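Local coordinates for putative endo-1,4-beta-xylanase (Bacteroides thetaiotaomicron VPI-5482, PDB 5MSX), which probably hydrolyses O-glycosidic bonds in plant pectin, as a calcium-binding family 43 glycoside hydrolase of the arabinofuranosidase type, at residues Pro241-Ile255 with Asp298-Gly310. Residues are numbered along the deposited sequence; the frame is centred on the assembly and turned at random.
Sequences PEQDIISTTNYERGI and DGTIRPVELTMDG. With EDO (1,2-ethanediol), chain B; EDO (1,2-ethanediol), chain D.
Ile255 crosses Leu306 at a slant, its CD1 3.9 Å from Leu306 CB, and runs counter to Met308, CG1 beside CG. Extended segment 298-310 runs beside the last strand of one four-stranded antiparallel blade of the family 43 five-bladed beta-propeller. Branched Ile255 suits this buried place: with CG1 anti to the carbonyl carbon (chi1 -63°) and chi2 extended at 162°, CD1 reaches Thr307 CA at 3.5 Å. Cutting Ile255 back to alanine is likely to open a gap beside Leu306, Thr307 and Met308. Farther along, Ile246 CG2 meets Ile301 CG2 at 3.8 Å, and the puckered ring of Pro303 crosses the extended chain of Gln243, its CG 3.6 Å from Gln243 CG. The single direct backbone bond, Val304 N to Ile246 O (2.8 Å), joins the segments beside a classic beta bulge, where Ile246 and Ser247 both face Tyr225. On the solvent side the long Arg253 spans to two acceptors: NH1 and NH2 both grip Glu305 OE1, the guanidinium and carboxylate planes 44° apart. Asn250 OD1 accepts from Arg253 N in an Asx motif, and its ND2 lies against one guanidinium face, off centre. NH1 also donates to Leu306 O at 2.7 Å, from above the carbonyl plane.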
ATOM      1  N   PRO C 241      28.639 -18.980  11.445  1.00 28.38           N
ATOM      2  CA  PRO C 241      29.249 -20.311  11.324  1.00 28.01           C
ATOM      3  C   PRO C 241      30.755 -20.175  11.246  1.00 27.61           C
ATOM      4  O   PRO C 241      31.264 -19.074  10.973  1.00 23.89           O
ATOM      5  CB  PRO C 241      28.706 -20.818   9.993  1.00 30.19           C
ATOM      6  CG  PRO C 241      28.568 -19.577   9.185  1.00 29.99           C
ATOM      7  CD  PRO C 241      28.180 -18.477  10.142  1.00 30.24           C
ATOM      8  N   GLU C 242      31.467 -21.275  11.454  1.00 27.91           N
ATOM      9  CA  GLU C 242      32.942 -21.272  11.358  1.00 29.16           C
ATOM     10  C   GLU C 242      33.433 -20.907   9.954  1.00 29.33           C
ATOM     11  O   GLU C 242      34.362 -20.112   9.792  1.00 30.93           O
ATOM     12  CB  GLU C 242      33.513 -22.645  11.761  1.00 30.03           C
ATOM     13  N   GLN C 243      32.780 -21.466   8.944  1.00 28.00           N
ATOM     14  CA  GLN C 243      33.113 -21.238   7.544  1.00 28.42           C
ATOM     15  C   GLN C 243      32.214 -20.095   7.023  1.00 27.20           C
ATOM     16  O   GLN C 243      31.267 -20.309   6.242  1.00 28.14           O
ATOM     17  CB  GLN C 243      32.879 -22.562   6.808  1.00 30.93           C
ATOM     18  CG  GLN C 243      33.309 -22.639   5.369  1.00 32.35           C
ATOM     19  CD  GLN C 243      33.115 -24.056   4.803  1.00 33.31           C
ATOM     20  OE1 GLN C 243      32.012 -24.603   4.832  1.00 34.87           O
ATOM     21  NE2 GLN C 243      34.180 -24.641   4.280  1.00 32.07           N
ATOM     22  N   ASP C 244      32.501 -18.881   7.493  1.00 24.77           N
ATOM     23  CA  ASP C 244      31.681 -17.685   7.221  1.00 24.07           C
ATOM     24  C   ASP C 244      32.114 -16.835   5.984  1.00 22.80           C
ATOM     25  O   ASP C 244      31.389 -15.929   5.590  1.00 21.76           O
ATOM     26  CB  ASP C 244      31.556 -16.800   8.493  1.00 24.31           C
ATOM     27  CG  ASP C 244      32.870 -16.066   8.859  1.00 25.19           C
ATOM     28  OD1 ASP C 244      33.965 -16.613   8.576  1.00 24.99           O
ATOM     29  OD2 ASP C 244      32.801 -14.937   9.407  1.00 23.59           O
ATOM     30  N   ILE C 245      33.267 -17.126   5.379  1.00 21.30           N
ATOM     31  CA  ILE C 245      33.705 -16.416   4.179  1.00 22.06           C
ATOM     32  C   ILE C 245      33.200 -17.176   2.957  1.00 21.54           C
ATOM     33  O   ILE C 245      33.622 -18.280   2.683  1.00 20.29           O
ATOM     34  CB  ILE C 245      35.226 -16.272   4.092  1.00 22.97           C
ATOM     35  CG1 ILE C 245      35.770 -15.452   5.279  1.00 26.00           C
ATOM     36  CG2 ILE C 245      35.626 -15.615   2.783  1.00 23.64           C
ATOM     37  CD1 ILE C 245      35.633 -13.956   5.172  1.00 28.60           C
ATOM     38  N   ILE C 246      32.301 -16.563   2.215  1.00 21.53           N
ATOM     39  CA  ILE C 246      31.690 -17.259   1.103  1.00 22.99           C
ATOM     40  C   ILE C 246      32.217 -16.855  -0.272  1.00 20.24           C
ATOM     41  O   ILE C 246      32.015 -17.602  -1.189  1.00 19.75           O
ATOM     42  CB  ILE C 246      30.162 -17.269   1.165  1.00 25.64           C
ATOM     43  CG1 ILE C 246      29.581 -15.872   1.094  1.00 27.30           C
ATOM     44  CG2 ILE C 246      29.698 -17.982   2.437  1.00 28.85           C
ATOM     45  CD1 ILE C 246      28.091 -15.854   1.334  1.00 29.50           C
ATOM     46  N   SER C 247      32.867 -15.702  -0.409  1.00 18.44           N
ATOM     47  CA  SER C 247      33.554 -15.339  -1.648  1.00 18.53           C
ATOM     48  C   SER C 247      34.825 -14.632  -1.308  1.00 18.29           C
ATOM     49  O   SER C 247      34.855 -13.839  -0.371  1.00 19.65           O
ATOM     50  CB  SER C 247      32.697 -14.485  -2.583  1.00 18.95           C
ATOM     51  OG  SER C 247      32.535 -13.164  -2.122  1.00 18.80           O
ATOM     52  N   THR C 248      35.885 -14.963  -2.033  1.00 18.36           N
ATOM     53  CA  THR C 248      37.210 -14.401  -1.801  1.00 18.41           C
ATOM     54  C   THR C 248      38.070 -14.612  -3.050  1.00 18.09           C
ATOM     55  O   THR C 248      37.755 -15.466  -3.869  1.00 18.55           O
ATOM     56  CB  THR C 248      37.886 -15.030  -0.551  1.00 19.49           C
ATOM     57  OG1 THR C 248      39.057 -14.279  -0.230  1.00 21.56           O
ATOM     58  CG2 THR C 248      38.298 -16.519  -0.777  1.00 20.13           C
ATOM     59  N   THR C 249      39.136 -13.831  -3.200  1.00 17.28           N
ATOM     60  CA  THR C 249      40.072 -13.992  -4.321  1.00 17.83           C
ATOM     61  C   THR C 249      40.498 -15.461  -4.498  1.00 17.88           C
ATOM     62  O   THR C 249      40.787 -16.154  -3.516  1.00 17.59           O
ATOM     63  CB  THR C 249      41.300 -13.071  -4.160  1.00 17.82           C
ATOM     64  OG1 THR C 249      40.882 -11.713  -4.359  1.00 15.83           O
ATOM     65  CG2 THR C 249      42.456 -13.438  -5.173  1.00 17.97           C
ATOM     66  N   ASN C 250      40.422 -15.938  -5.742  1.00 19.30           N
ATOM     67  CA  ASN C 250      40.939 -17.257  -6.137  1.00 20.24           C
ATOM     68  C   ASN C 250      42.111 -17.003  -7.104  1.00 21.59           C
ATOM     69  O   ASN C 250      41.920 -16.718  -8.318  1.00 19.43           O
ATOM     70  CB  ASN C 250      39.847 -18.073  -6.792  1.00 20.99           C
ATOM     71  CG  ASN C 250      40.303 -19.489  -7.140  1.00 22.81           C
ATOM     72  OD1 ASN C 250      41.446 -19.711  -7.548  1.00 22.31           O
ATOM     73  ND2 ASN C 250      39.388 -20.437  -7.033  1.00 23.27           N
ATOM     74  N   TYR C 251      43.317 -17.082  -6.551  1.00 22.40           N
ATOM     75  CA  TYR C 251      44.548 -16.748  -7.263  0.50 24.53           C
ATOM     76  C   TYR C 251      44.751 -17.683  -8.456  1.00 25.61           C
ATOM     77  O   TYR C 251      45.059 -17.238  -9.553  1.00 25.89           O
ATOM     78  CB  TYR C 251      45.754 -16.811  -6.305  0.50 25.14           C
ATOM     79  CG  TYR C 251      45.796 -15.654  -5.337  0.50 25.71           C
ATOM     80  CD1 TYR C 251      46.294 -14.419  -5.739  0.50 26.99           C
ATOM     81  CD2 TYR C 251      45.324 -15.775  -4.028  0.50 26.77           C
ATOM     82  CE1 TYR C 251      46.328 -13.340  -4.871  0.50 26.14           C
ATOM     83  CE2 TYR C 251      45.357 -14.692  -3.157  0.50 26.01           C
ATOM     84  CZ  TYR C 251      45.861 -13.487  -3.599  0.50 26.11           C
ATOM     85  OH  TYR C 251      45.916 -12.401  -2.785  0.50 28.37           O
ATOM     86  N   GLU C 252      44.560 -18.979  -8.213  1.00 25.02           N
ATOM     87  CA  GLU C 252      44.673 -20.024  -9.240  1.00 27.01           C
ATOM     88  C   GLU C 252      43.798 -19.784 -10.482  1.00 29.41           C
ATOM     89  O   GLU C 252      44.244 -20.006 -11.602  1.00 31.47           O
ATOM     90  CB  GLU C 252      44.306 -21.390  -8.649  1.00 26.01           C
ATOM     91  N   ARG C 253      42.550 -19.365 -10.281  1.00 27.22           N
ATOM     92  CA  ARG C 253      41.643 -19.050 -11.388  1.00 24.99           C
ATOM     93  C   ARG C 253      41.717 -17.613 -11.857  1.00 22.11           C
ATOM     94  O   ARG C 253      41.076 -17.258 -12.827  1.00 22.29           O
ATOM     95  CB  ARG C 253      40.200 -19.415 -11.037  1.00 26.68           C
ATOM     96  CG  ARG C 253      40.015 -20.920 -10.926  1.00 29.12           C
ATOM     97  CD  ARG C 253      38.586 -21.310 -10.630  1.00 30.70           C
ATOM     98  NE  ARG C 253      38.548 -22.618  -9.980  1.00 34.29           N
ATOM     99  CZ  ARG C 253      37.573 -23.085  -9.194  1.00 36.16           C
ATOM    100  NH1 ARG C 253      36.495 -22.363  -8.897  1.00 35.15           N
ATOM    101  NH2 ARG C 253      37.692 -24.304  -8.669  1.00 37.76           N
ATOM    102  N   GLY C 254      42.518 -16.785 -11.224  1.00 20.14           N
ATOM    103  CA  GLY C 254      42.640 -15.377 -11.653  1.00 19.76           C
ATOM    104  C   GLY C 254      41.344 -14.574 -11.429  1.00 19.82           C
ATOM    105  O   GLY C 254      40.927 -13.802 -12.312  1.00 17.54           O
ATOM    106  N   ILE C 255      40.711 -14.767 -10.262  1.00 18.75           N
ATOM    107  CA  ILE C 255      39.459 -14.065  -9.910  1.00 19.30           C
ATOM    108  C   ILE C 255      39.672 -13.263  -8.639  1.00 18.87           C
ATOM    109  O   ILE C 255      39.802 -13.836  -7.565  1.00 19.46           O
ATOM    110  CB  ILE C 255      38.274 -15.045  -9.782  1.00 20.12           C
ATOM    111  CG1 ILE C 255      38.018 -15.701 -11.155  1.00 20.78           C
ATOM    112  CG2 ILE C 255      36.999 -14.328  -9.285  1.00 20.27           C
ATOM    113  CD1 ILE C 255      37.195 -16.969 -11.090  1.00 22.57           C
ATOM    114  N   ASP C 298      22.421 -28.537   7.018  1.00 24.21           N
ATOM    115  CA  ASP C 298      22.121 -27.659   8.173  1.00 25.87           C
ATOM    116  C   ASP C 298      21.754 -26.188   7.819  1.00 26.06           C
ATOM    117  O   ASP C 298      21.486 -25.391   8.722  1.00 28.16           O
ATOM    118  CB  ASP C 298      23.253 -27.695   9.221  1.00 28.31           C
ATOM    119  CG  ASP C 298      24.631 -27.136   8.707  1.00 30.65           C
ATOM    120  OD1 ASP C 298      24.781 -26.637   7.563  1.00 29.76           O
ATOM    121  OD2 ASP C 298      25.607 -27.222   9.492  1.00 33.13           O
ATOM    122  N   GLY C 299      21.721 -25.829   6.533  1.00 24.26           N
ATOM    123  CA  GLY C 299      21.444 -24.462   6.120  1.00 23.43           C
ATOM    124  C   GLY C 299      22.674 -23.590   5.927  1.00 22.95           C
ATOM    125  O   GLY C 299      22.525 -22.472   5.441  1.00 22.28           O
ATOM    126  N   THR C 300      23.882 -24.062   6.278  1.00 21.73           N
ATOM    127  CA  THR C 300      25.071 -23.222   6.062  1.00 22.02           C
ATOM    128  C   THR C 300      25.330 -23.076   4.561  1.00 21.05           C
ATOM    129  O   THR C 300      25.030 -24.001   3.801  1.00 22.14           O
ATOM    130  CB  THR C 300      26.375 -23.736   6.718  1.00 20.86           C
ATOM    131  OG1 THR C 300      26.570 -25.104   6.395  1.00 20.92           O
ATOM    132  CG2 THR C 300      26.363 -23.512   8.211  1.00 20.29           C
ATOM    133  N   ILE C 301      25.860 -21.920   4.155  1.00 19.25           N
ATOM    134  CA  ILE C 301      26.201 -21.654   2.748  1.00 18.52           C
ATOM    135  C   ILE C 301      27.559 -22.268   2.437  1.00 17.75           C
ATOM    136  O   ILE C 301      28.524 -22.077   3.201  1.00 16.09           O
ATOM    137  CB  ILE C 301      26.249 -20.136   2.439  1.00 18.25           C
ATOM    138  CG1 ILE C 301      24.875 -19.493   2.635  1.00 19.07           C
ATOM    139  CG2 ILE C 301      26.744 -19.882   1.024  1.00 17.94           C
ATOM    140  CD1 ILE C 301      24.894 -17.974   2.657  1.00 19.35           C
ATOM    141  N   ARG C 302      27.647 -22.993   1.324  1.00 18.66           N
ATOM    142  CA  ARG C 302      28.941 -23.519   0.887  1.00 20.55           C
ATOM    143  C   ARG C 302      29.727 -22.394   0.221  1.00 21.12           C
ATOM    144  O   ARG C 302      29.174 -21.707  -0.645  1.00 21.71           O
ATOM    145  CB  ARG C 302      28.764 -24.686  -0.082  1.00 22.39           C
ATOM    146  CG  ARG C 302      28.006 -25.883   0.532  1.00 22.36           C
ATOM    147  CD  ARG C 302      27.959 -27.117  -0.384  1.00 23.08           C
ATOM    148  NE  ARG C 302      29.295 -27.471  -0.878  1.00 23.63           N
ATOM    149  CZ  ARG C 302      30.281 -27.955  -0.142  1.00 25.02           C
ATOM    150  NH1 ARG C 302      30.116 -28.223   1.159  1.00 25.64           N
ATOM    151  NH2 ARG C 302      31.451 -28.191  -0.714  1.00 26.22           N
ATOM    152  N   PRO C 303      31.004 -22.188   0.614  1.00 20.77           N
ATOM    153  CA  PRO C 303      31.786 -21.128  -0.061  1.00 20.85           C
ATOM    154  C   PRO C 303      31.705 -21.284  -1.576  1.00 21.45           C
ATOM    155  O   PRO C 303      31.791 -22.405  -2.092  1.00 19.68           O
ATOM    156  CB  PRO C 303      33.208 -21.346   0.474  1.00 21.22           C
ATOM    157  CG  PRO C 303      32.994 -21.912   1.832  1.00 21.12           C
ATOM    158  CD  PRO C 303      31.750 -22.772   1.742  1.00 20.47           C
ATOM    159  N   VAL C 304      31.504 -20.177  -2.280  1.00 21.19           N
ATOM    160  CA  VAL C 304      31.190 -20.222  -3.706  1.00 21.32           C
ATOM    161  C   VAL C 304      32.417 -20.603  -4.524  1.00 21.06           C
ATOM    162  O   VAL C 304      33.468 -20.076  -4.304  1.00 19.80           O
ATOM    163  CB  VAL C 304      30.649 -18.868  -4.217  1.00 21.77           C
ATOM    164  CG1 VAL C 304      30.377 -18.938  -5.723  1.00 22.11           C
ATOM    165  CG2 VAL C 304      29.371 -18.513  -3.466  1.00 21.84           C
ATOM    166  N   GLU C 305      32.239 -21.517  -5.474  1.00 22.62           N
ATOM    167  CA  GLU C 305      33.300 -21.930  -6.385  1.00 23.80           C
ATOM    168  C   GLU C 305      33.260 -20.933  -7.547  1.00 22.18           C
ATOM    169  O   GLU C 305      32.362 -20.990  -8.379  1.00 22.00           O
ATOM    170  CB  GLU C 305      33.066 -23.368  -6.876  1.00 28.21           C
ATOM    171  CG  GLU C 305      33.381 -24.438  -5.820  1.00 32.23           C
ATOM    172  CD  GLU C 305      34.884 -24.617  -5.595  1.00 36.54           C
ATOM    173  OE1 GLU C 305      35.696 -24.226  -6.470  1.00 44.49           O
ATOM    174  OE2 GLU C 305      35.278 -25.160  -4.545  1.00 44.43           O
ATOM    175  N   LEU C 306      34.200 -19.995  -7.570  1.00 18.68           N
ATOM    176  CA  LEU C 306      34.149 -18.912  -8.535  1.00 18.11           C
ATOM    177  C   LEU C 306      34.779 -19.329  -9.873  1.00 16.91           C
ATOM    178  O   LEU C 306      35.834 -19.948  -9.908  1.00 16.09           O
ATOM    179  CB  LEU C 306      34.858 -17.666  -7.988  1.00 17.97           C
ATOM    180  CG  LEU C 306      34.359 -17.178  -6.631  1.00 18.38           C
ATOM    181  CD1 LEU C 306      35.352 -16.179  -6.039  1.00 19.33           C
ATOM    182  CD2 LEU C 306      32.967 -16.572  -6.714  1.00 18.43           C
ATOM    183  N   THR C 307      34.110 -18.990 -10.961  1.00 16.73           N
ATOM    184  CA  THR C 307      34.642 -19.109 -12.304  1.00 18.33           C
ATOM    185  C   THR C 307      34.218 -17.856 -13.055  1.00 18.30           C
ATOM    186  O   THR C 307      33.261 -17.172 -12.659  1.00 17.68           O
ATOM    187  CB  THR C 307      34.092 -20.339 -13.074  1.00 18.82           C
ATOM    188  OG1 THR C 307      32.765 -20.061 -13.548  1.00 20.86           O
ATOM    189  CG2 THR C 307      34.054 -21.635 -12.185  1.00 20.14           C
ATOM    190  N   MET C 308      34.889 -17.600 -14.163  1.00 18.61           N
ATOM    191  CA  MET C 308      34.386 -16.656 -15.138  1.00 21.69           C
ATOM    192  C   MET C 308      33.675 -17.325 -16.329  1.00 22.02           C
ATOM    193  O   MET C 308      33.632 -16.742 -17.410  1.00 23.30           O
ATOM    194  CB  MET C 308      35.524 -15.766 -15.620  1.00 22.84           C
ATOM    195  CG  MET C 308      36.189 -14.975 -14.496  1.00 23.57           C
ATOM    196  SD  MET C 308      37.522 -14.046 -15.232  1.00 25.39           S
ATOM    197  CE  MET C 308      37.813 -12.721 -14.069  1.00 24.95           C
ATOM    198  N   ASP C 309      33.104 -18.517 -16.131  1.00 23.53           N
ATOM    199  CA  ASP C 309      32.447 -19.265 -17.218  1.00 24.98           C
ATOM    200  C   ASP C 309      30.959 -18.987 -17.307  1.00 25.76           C
ATOM    201  O   ASP C 309      30.401 -19.180 -18.356  1.00 24.83           O
ATOM    202  CB  ASP C 309      32.662 -20.764 -17.059  1.00 26.28           C
ATOM    203  CG  ASP C 309      34.125 -21.136 -17.047  1.00 29.87           C
ATOM    204  OD1 ASP C 309      34.883 -20.543 -17.833  1.00 35.09           O
ATOM    205  OD2 ASP C 309      34.538 -22.013 -16.258  1.00 33.08           O
ATOM    206  N   GLY C 310      30.331 -18.515 -16.223  1.00 24.31           N
ATOM    207  CA  GLY C 310      28.903 -18.288 -16.209  1.00 26.17           C
ATOM    208  C   GLY C 310      28.115 -19.571 -15.952  1.00 24.50           C
ATOM    209  O   GLY C 310      28.655 -20.624 -15.684  1.00 26.22           O
TER
HETATM  210  C1  EDO B 512      28.443 -23.446  -3.750  1.00 26.31           C
HETATM  211  O1  EDO B 512      28.255 -22.174  -3.089  1.00 22.39           O
HETATM  212  C2  EDO B 512      29.522 -23.556  -4.813  1.00 25.97           C
HETATM  213  O2  EDO B 512      29.347 -22.584  -5.891  1.00 24.53           O
HETATM  214  C1  EDO D 509      37.521 -19.120   7.262  1.00 42.67           C
HETATM  215  O1  EDO D 509      37.318 -20.523   7.396  1.00 44.98           O
HETATM  216  C2  EDO D 509      36.164 -18.469   7.146  1.00 41.44           C
HETATM  217  O2  EDO D 509      35.402 -19.016   6.058  1.00 39.28           O
HETATM  218  O   HOH W   1      29.086 -21.680   5.795  1.00 18.04           O
HETATM  219  O   HOH W   2      35.000 -18.236  -2.693  1.00 19.80           O
HETATM  220  O   HOH W   3      36.799 -20.033  -5.924  1.00 18.37           O